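Long-range contacts in cytochrome P450 (Bacillus megaterium, PDB 5L92), which binds heme and corticosterone and, as a cytochrome P450, probably acts as a monooxygenase that hydroxylates steroids: residues T18-F23 against F382-I387; M376-S381 against K396-R401. All coordinates share one frame; numbering follows the deposited sequence.

Contact 1: T18-F23 against F382-I387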
loop_
_atom_site.group_PDB
_atom_site.type_symbol
_atom_site.label_atom_id
_atom_site.label_comp_id
_atom_site.label_asym_id
_atom_site.label_seq_id
_atom_site.Cartn_x
_atom_site.Cartn_y
_atom_site.Cartn_z
ATOM N N THR A 18 -6.298 -19.607 -10.852
ATOM C CA THR A 18 -6.045 -20.163 -9.530
ATOM C C THR A 18 -5.365 -19.125 -8.638
ATOM O O THR A 18 -4.975 -18.035 -9.069
ATOM C CB THR A 18 -5.175 -21.420 -9.606
ATOM O OG1 THR A 18 -3.952 -21.124 -10.298
ATOM C CG2 THR A 18 -5.915 -22.567 -10.301
ATOM N N LYS A 19 -5.229 -19.485 -7.364
ATOM C CA LYS A 19 -4.546 -18.615 -6.421
ATOM C C LYS A 19 -3.145 -18.300 -6.915
ATOM O O LYS A 19 -2.725 -17.135 -6.946
ATOM C CB LYS A 19 -4.511 -19.296 -5.055
ATOM C CG LYS A 19 -5.875 -19.344 -4.405
ATOM C CD LYS A 19 -5.881 -20.221 -3.175
ATOM C CE LYS A 19 -6.934 -19.745 -2.169
ATOM N NZ LYS A 19 -8.334 -19.807 -2.679
ATOM N N GLU A 20 -2.436 -19.335 -7.366
ATOM C CA GLU A 20 -1.035 -19.208 -7.742
ATOM C C GLU A 20 -0.872 -18.299 -8.951
ATOM O O GLU A 20 0.097 -17.534 -9.032
ATOM C CB GLU A 20 -0.431 -20.587 -8.033
ATOM C CG GLU A 20 -0.444 -21.576 -6.846
ATOM C CD GLU A 20 -1.867 -21.979 -6.382
ATOM O OE1 GLU A 20 -2.689 -22.414 -7.238
ATOM O OE2 GLU A 20 -2.168 -21.827 -5.168
ATOM N N GLU A 21 -1.810 -18.353 -9.898
ATOM C CA GLU A 21 -1.738 -17.439 -11.035
ATOM C C GLU A 21 -2.055 -16.009 -10.606
ATOM O O GLU A 21 -1.341 -15.077 -10.985
ATOM C CB GLU A 21 -2.659 -17.922 -12.163
ATOM C CG GLU A 21 -2.024 -19.094 -12.924
ATOM C CD GLU A 21 -3.002 -19.918 -13.763
ATOM O OE1 GLU A 21 -4.239 -19.766 -13.597
ATOM O OE2 GLU A 21 -2.514 -20.729 -14.593
ATOM N N ARG A 22 -3.092 -15.819 -9.781
ATOM C CA ARG A 22 -3.372 -14.495 -9.216
ATOM C C ARG A 22 -2.167 -13.897 -8.489
ATOM O O ARG A 22 -1.921 -12.690 -8.559
ATOM C CB ARG A 22 -4.553 -14.573 -8.243
ATOM C CG ARG A 22 -5.877 -14.963 -8.873
ATOM C CD ARG A 22 -6.929 -15.284 -7.804
ATOM N NE ARG A 22 -7.899 -14.205 -7.638
ATOM C CZ ARG A 22 -7.879 -13.280 -6.680
ATOM N NH1 ARG A 22 -6.904 -13.264 -5.740
ATOM N NH2 ARG A 22 -8.857 -12.354 -6.671
ATOM N N PHE A 23 -1.433 -14.701 -7.739
ATOM C CA PHE A 23 -0.289 -14.143 -7.042
ATOM C C PHE A 23 0.947 -14.042 -7.922
ATOM O O PHE A 23 1.969 -13.525 -7.473
ATOM C CB PHE A 23 0.033 -14.977 -5.806
ATOM C CG PHE A 23 0.866 -14.258 -4.783
ATOM C CD1 PHE A 23 0.435 -13.069 -4.228
ATOM C CD2 PHE A 23 2.053 -14.795 -4.350
ATOM C CE1 PHE A 23 1.213 -12.392 -3.246
ATOM C CE2 PHE A 23 2.830 -14.142 -3.373
ATOM C CZ PHE A 23 2.388 -12.938 -2.818
ATOM N N PHE A 382 1.419 -24.306 5.858
ATOM C CA PHE A 382 1.387 -23.222 4.927
ATOM C C PHE A 382 0.549 -23.491 3.710
ATOM O O PHE A 382 0.611 -24.525 3.141
ATOM C CB PHE A 382 2.786 -22.809 4.490
ATOM C CG PHE A 382 2.795 -21.807 3.379
ATOM C CD1 PHE A 382 2.653 -22.235 2.103
ATOM C CD2 PHE A 382 2.888 -20.477 3.618
ATOM C CE1 PHE A 382 2.615 -21.367 1.075
ATOM C CE2 PHE A 382 2.835 -19.589 2.591
ATOM C CZ PHE A 382 2.714 -20.038 1.313
ATOM N N GLU A 383 -0.206 -22.484 3.330
ATOM C CA GLU A 383 -1.020 -22.488 2.135
ATOM C C GLU A 383 -0.969 -21.097 1.552
ATOM O O GLU A 383 -1.044 -20.173 2.273
ATOM C CB GLU A 383 -2.465 -22.832 2.425
ATOM C CG GLU A 383 -2.855 -24.282 2.416
ATOM C CD GLU A 383 -4.167 -24.527 3.133
ATOM O OE1 GLU A 383 -5.171 -23.914 2.761
ATOM O OE2 GLU A 383 -4.208 -25.303 4.098
ATOM N N LEU A 384 -0.863 -20.985 0.243
ATOM C CA LEU A 384 -0.837 -19.710 -0.470
ATOM C C LEU A 384 -2.261 -19.151 -0.538
ATOM O O LEU A 384 -3.154 -19.754 -1.156
ATOM C CB LEU A 384 -0.241 -19.908 -1.868
ATOM C CG LEU A 384 -0.039 -18.641 -2.676
ATOM C CD1 LEU A 384 1.139 -17.860 -2.152
ATOM C CD2 LEU A 384 0.104 -18.941 -4.163
ATOM N N LYS A 385 -2.490 -18.005 0.094
ATOM C CA LYS A 385 -3.823 -17.390 0.131
ATOM C C LYS A 385 -3.726 -15.914 -0.228
ATOM O O LYS A 385 -3.730 -15.049 0.659
ATOM C CB LYS A 385 -4.487 -17.577 1.495
ATOM C CG LYS A 385 -4.539 -19.027 1.940
ATOM C CD LYS A 385 -5.419 -19.159 3.150
ATOM C CE LYS A 385 -5.365 -20.532 3.744
ATOM N NZ LYS A 385 -5.901 -20.508 5.133
ATOM N N PRO A 386 -3.695 -15.593 -1.526
ATOM C CA PRO A 386 -3.591 -14.191 -1.942
ATOM C C PRO A 386 -4.818 -13.384 -1.553
ATOM O O PRO A 386 -5.947 -13.853 -1.643
ATOM C CB PRO A 386 -3.461 -14.272 -3.463
ATOM C CG PRO A 386 -3.276 -15.722 -3.784
ATOM C CD PRO A 386 -3.882 -16.487 -2.677
ATOM N N ILE A 387 -4.583 -12.135 -1.161
ATOM C CA ILE A 387 -5.697 -11.235 -0.901
ATOM C C ILE A 387 -6.518 -11.058 -2.180
ATOM O O ILE A 387 -5.970 -10.925 -3.282
ATOM C CB ILE A 387 -5.176 -9.890 -0.380
ATOM C CG1 ILE A 387 -4.444 -10.088 0.967
ATOM C CG2 ILE A 387 -6.359 -8.904 -0.220
ATOM C CD1 ILE A 387 -3.337 -9.039 1.295
#
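Helix 19-22 near the N-terminus of the P450 fold and the adjoining Phe23 pack, mainly through Lys19, Glu20 and Phe23, on Leu384 and Pro386 of the loop between the two C-terminal strands. Pro386 fits between Lys19 and Phe23: its CG sits 3.5 Å from Lys19 O and 3.9 Å from Phe23 CB, while its CD meets Lys19 CB at 3.7 Å. The Lys19 side chain crosses the proline at about a right angle and runs on until its CD lies 3.4 Å from Leu384 O.

Leu384 uses both branches. CD1 approaches Phe23 CD2 at 3.9 Å, obliquely to the ring, and CD2 lies 3.8 Å from both CA and CG of Glu20. With CG anti to its backbone N (chi1 -160°), Phe23 carries its ring toward the loop, where it also stacks with Tyr393 and meets Tyr256 of helix 247-260 edge-to-face. Arg22 reaches the far end of the loop segment, NH1 standing 3.5 Å from Ile387 O, which lies at the guanidinium edge; a long, weak ion pair joins its NH2 to Glu388.

No hydrogen bond links the two segments. Lys19 O accepts from Phe23 N, and Pro386 has no N-H to offer. The contact is van der Waals packing of Leu384 and Pro386 against Phe23, the aliphatic part of Lys19, and CA and CG of Glu20.

Contact 2: M376-S381 against K396-R401; sequences MDWSPS and KELLIR
Asp377 and Arg401 form an antiparallel hydrogen-bonded pair in the small three-stranded sheet of this P450, where strand 399-401 lies between 377-378 and 131-133. Arg401 N donates to Asp377 O at 2.8 Å, and Asp377 N returns a bond to Arg401 O at 3.1 Å. Trp378 and Ile400 follow as a non-hydrogen-bonded pair. Ser379 N then bonds to Leu399 O at 3.2 Å; the N-H points almost straight at the oxygen (169°), but the donor stands 43° above the carbonyl plane.

Apolar contacts are made by Ile400 CG2, Leu398 CD1 and Leu399 CD1. Ile400 turns CG2 to Met376 CB at 3.8 Å, the two side chains crossing obliquely, and Leu398 CD1 comes to the edge of the Trp378 ring at CZ3. Met259 and Ile255 of helix 247-260 touch Met376, Trp378 and Leu398, while Ile400 packs on Ile134 of helix 134-139. Elsewhere, Leu399 CD1 reaches Ser381 CB at 3.7 Å.

Among the polar side chains, Ser379 OG accepts from Ser381 N at 2.9 Å, an ST turn that bends the chain as it leaves the strand. Asp377 OD1 forms a salt bridge with Lys262, and Arg401 NH2 pairs with Asp131 of the third strand. A bend at chi3 (-67°) is part of how the Arg401 guanidinium comes to turn a face to Pro380. The proline crosses the arginine side chain at about a right angle, setting Pro380 CD 3.5 Å above the centre of the guanidinium.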
loop_
_atom_site.group_PDB
_atom_site.type_symbol
_atom_site.label_atom_id
_atom_site.label_comp_id
_atom_site.label_asym_id
_atom_site.label_seq_id
_atom_site.Cartn_x
_atom_site.Cartn_y
_atom_site.Cartn_z
ATOM N N MET A 376 14.205 -20.265 10.038
ATOM C CA MET A 376 12.804 -20.275 9.708
ATOM C C MET A 376 12.493 -20.835 8.317
ATOM O O MET A 376 13.254 -20.714 7.413
ATOM C CB MET A 376 12.179 -18.882 9.895
ATOM C CG MET A 376 12.228 -17.940 8.716
ATOM S SD MET A 376 11.425 -16.353 8.956
ATOM C CE MET A 376 12.798 -15.361 9.272
ATOM N N ASP A 377 11.350 -21.469 8.197
ATOM C CA ASP A 377 10.903 -22.024 6.943
ATOM C C ASP A 377 9.401 -22.184 6.954
ATOM O O ASP A 377 8.766 -21.999 7.952
ATOM C CB ASP A 377 11.613 -23.342 6.659
ATOM C CG ASP A 377 11.734 -23.663 5.159
ATOM O OD1 ASP A 377 11.288 -22.927 4.314
ATOM O OD2 ASP A 377 12.282 -24.682 4.841
ATOM N N TRP A 378 8.848 -22.510 5.808
ATOM C CA TRP A 378 7.442 -22.709 5.699
ATOM C C TRP A 378 7.004 -23.734 6.715
ATOM O O TRP A 378 7.656 -24.699 6.919
ATOM C CB TRP A 378 7.042 -23.233 4.326
ATOM C CG TRP A 378 7.736 -22.713 3.158
ATOM C CD1 TRP A 378 8.703 -23.315 2.498
ATOM C CD2 TRP A 378 7.469 -21.510 2.463
ATOM N NE1 TRP A 378 9.096 -22.577 1.463
ATOM C CE2 TRP A 378 8.339 -21.455 1.408
ATOM C CE3 TRP A 378 6.582 -20.475 2.639
ATOM C CZ2 TRP A 378 8.361 -20.411 0.540
ATOM C CZ3 TRP A 378 6.607 -19.466 1.797
ATOM C CH2 TRP A 378 7.476 -19.426 0.753
ATOM N N SER A 379 5.873 -23.518 7.333
ATOM C CA SER A 379 5.342 -24.480 8.249
ATOM C C SER A 379 4.635 -25.548 7.453
ATOM O O SER A 379 4.244 -25.319 6.360
ATOM C CB SER A 379 4.436 -23.795 9.245
ATOM O OG SER A 379 3.138 -24.279 9.262
ATOM N N PRO A 380 4.455 -26.745 8.114
ATOM C CA PRO A 380 3.712 -27.762 7.365
ATOM C C PRO A 380 2.288 -27.360 7.033
ATOM O O PRO A 380 1.710 -27.960 6.199
ATOM C CB PRO A 380 3.716 -28.973 8.270
ATOM C CG PRO A 380 4.841 -28.794 9.180
ATOM C CD PRO A 380 4.861 -27.367 9.450
ATOM N N SER A 381 1.772 -26.339 7.680
ATOM C CA SER A 381 0.439 -25.875 7.427
ATOM C C SER A 381 0.318 -24.734 6.428
ATOM O O SER A 381 -0.755 -24.263 6.189
ATOM C CB SER A 381 -0.229 -25.445 8.716
ATOM O OG SER A 381 -0.687 -26.529 9.436
ATOM N N LYS A 396 -3.013 -13.286 2.730
ATOM C CA LYS A 396 -3.881 -13.169 3.893
ATOM C C LYS A 396 -3.296 -13.833 5.132
ATOM O O LYS A 396 -3.652 -13.455 6.258
ATOM C CB LYS A 396 -5.232 -13.792 3.574
ATOM C CG LYS A 396 -5.919 -13.153 2.314
ATOM C CD LYS A 396 -7.073 -13.981 1.788
ATOM C CE LYS A 396 -8.100 -14.267 2.858
ATOM N NZ LYS A 396 -8.484 -13.040 3.617
ATOM N N GLU A 397 -2.442 -14.840 4.944
ATOM C CA GLU A 397 -1.753 -15.511 6.034
ATOM C C GLU A 397 -0.402 -15.989 5.501
ATOM O O GLU A 397 -0.194 -16.085 4.293
ATOM C CB GLU A 397 -2.588 -16.668 6.618
ATOM C CG GLU A 397 -2.904 -17.834 5.667
ATOM C CD GLU A 397 -3.123 -19.185 6.426
ATOM O OE1 GLU A 397 -3.938 -19.215 7.382
ATOM O OE2 GLU A 397 -2.452 -20.201 6.076
ATOM N N LEU A 398 0.533 -16.255 6.412
ATOM C CA LEU A 398 1.850 -16.740 5.998
ATOM C C LEU A 398 2.435 -17.546 7.163
ATOM O O LEU A 398 3.120 -17.002 8.035
ATOM C CB LEU A 398 2.732 -15.574 5.576
ATOM C CG LEU A 398 4.175 -15.851 5.140
ATOM C CD1 LEU A 398 4.262 -16.910 4.126
ATOM C CD2 LEU A 398 4.788 -14.621 4.566
ATOM N N LEU A 399 2.129 -18.843 7.183
ATOM C CA LEU A 399 2.504 -19.683 8.316
ATOM C C LEU A 399 3.954 -20.103 8.191
ATOM O O LEU A 399 4.355 -20.715 7.190
ATOM C CB LEU A 399 1.598 -20.904 8.434
ATOM C CG LEU A 399 0.118 -20.532 8.568
ATOM C CD1 LEU A 399 -0.756 -21.773 8.754
ATOM C CD2 LEU A 399 -0.094 -19.537 9.689
ATOM N N ILE A 400 4.732 -19.771 9.221
ATOM C CA ILE A 400 6.158 -20.037 9.281
ATOM C C ILE A 400 6.467 -20.875 10.524
ATOM O O ILE A 400 5.876 -20.666 11.588
ATOM C CB ILE A 400 6.939 -18.706 9.291
ATOM C CG1 ILE A 400 6.787 -17.971 7.958
ATOM C CG2 ILE A 400 8.368 -18.915 9.671
ATOM C CD1 ILE A 400 7.372 -18.632 6.777
ATOM N N ARG A 401 7.415 -21.780 10.390
ATOM C CA ARG A 401 7.931 -22.592 11.456
ATOM C C ARG A 401 9.282 -21.971 11.831
ATOM O O ARG A 401 10.127 -21.778 11.008
ATOM C CB ARG A 401 8.077 -24.033 11.019
ATOM C CG ARG A 401 8.889 -24.904 11.940
ATOM C CD ARG A 401 8.539 -26.362 11.895
ATOM N NE ARG A 401 7.225 -26.582 12.401
ATOM C CZ ARG A 401 6.655 -27.750 12.474
ATOM N NH1 ARG A 401 7.280 -28.811 12.101
ATOM N NH2 ARG A 401 5.466 -27.846 12.941
#

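Overall arrangement
Along the chain the segments alternate: 18-23 comes first, then 376-381, 382-387 and 396-401. The loop segment of contact 1 thus follows directly on the outer strand segment of contact 2, and their centres lie 14 Å apart on the same side of the molecule. They touch where 382-387 passes 396-401: Lys385 O probably accepts a hydrogen bond from Lys396 N, and Phe382 CE2 packs on Leu398 CD1. Helix 247-260 lies against both contacts, and its Tyr256 also meets Trp378, Phe382 and Leu384. Away from the annotated sites, the C-terminal hairpin region thereby joins the N-terminal helix to the small antiparallel sheet and its strand 131-133.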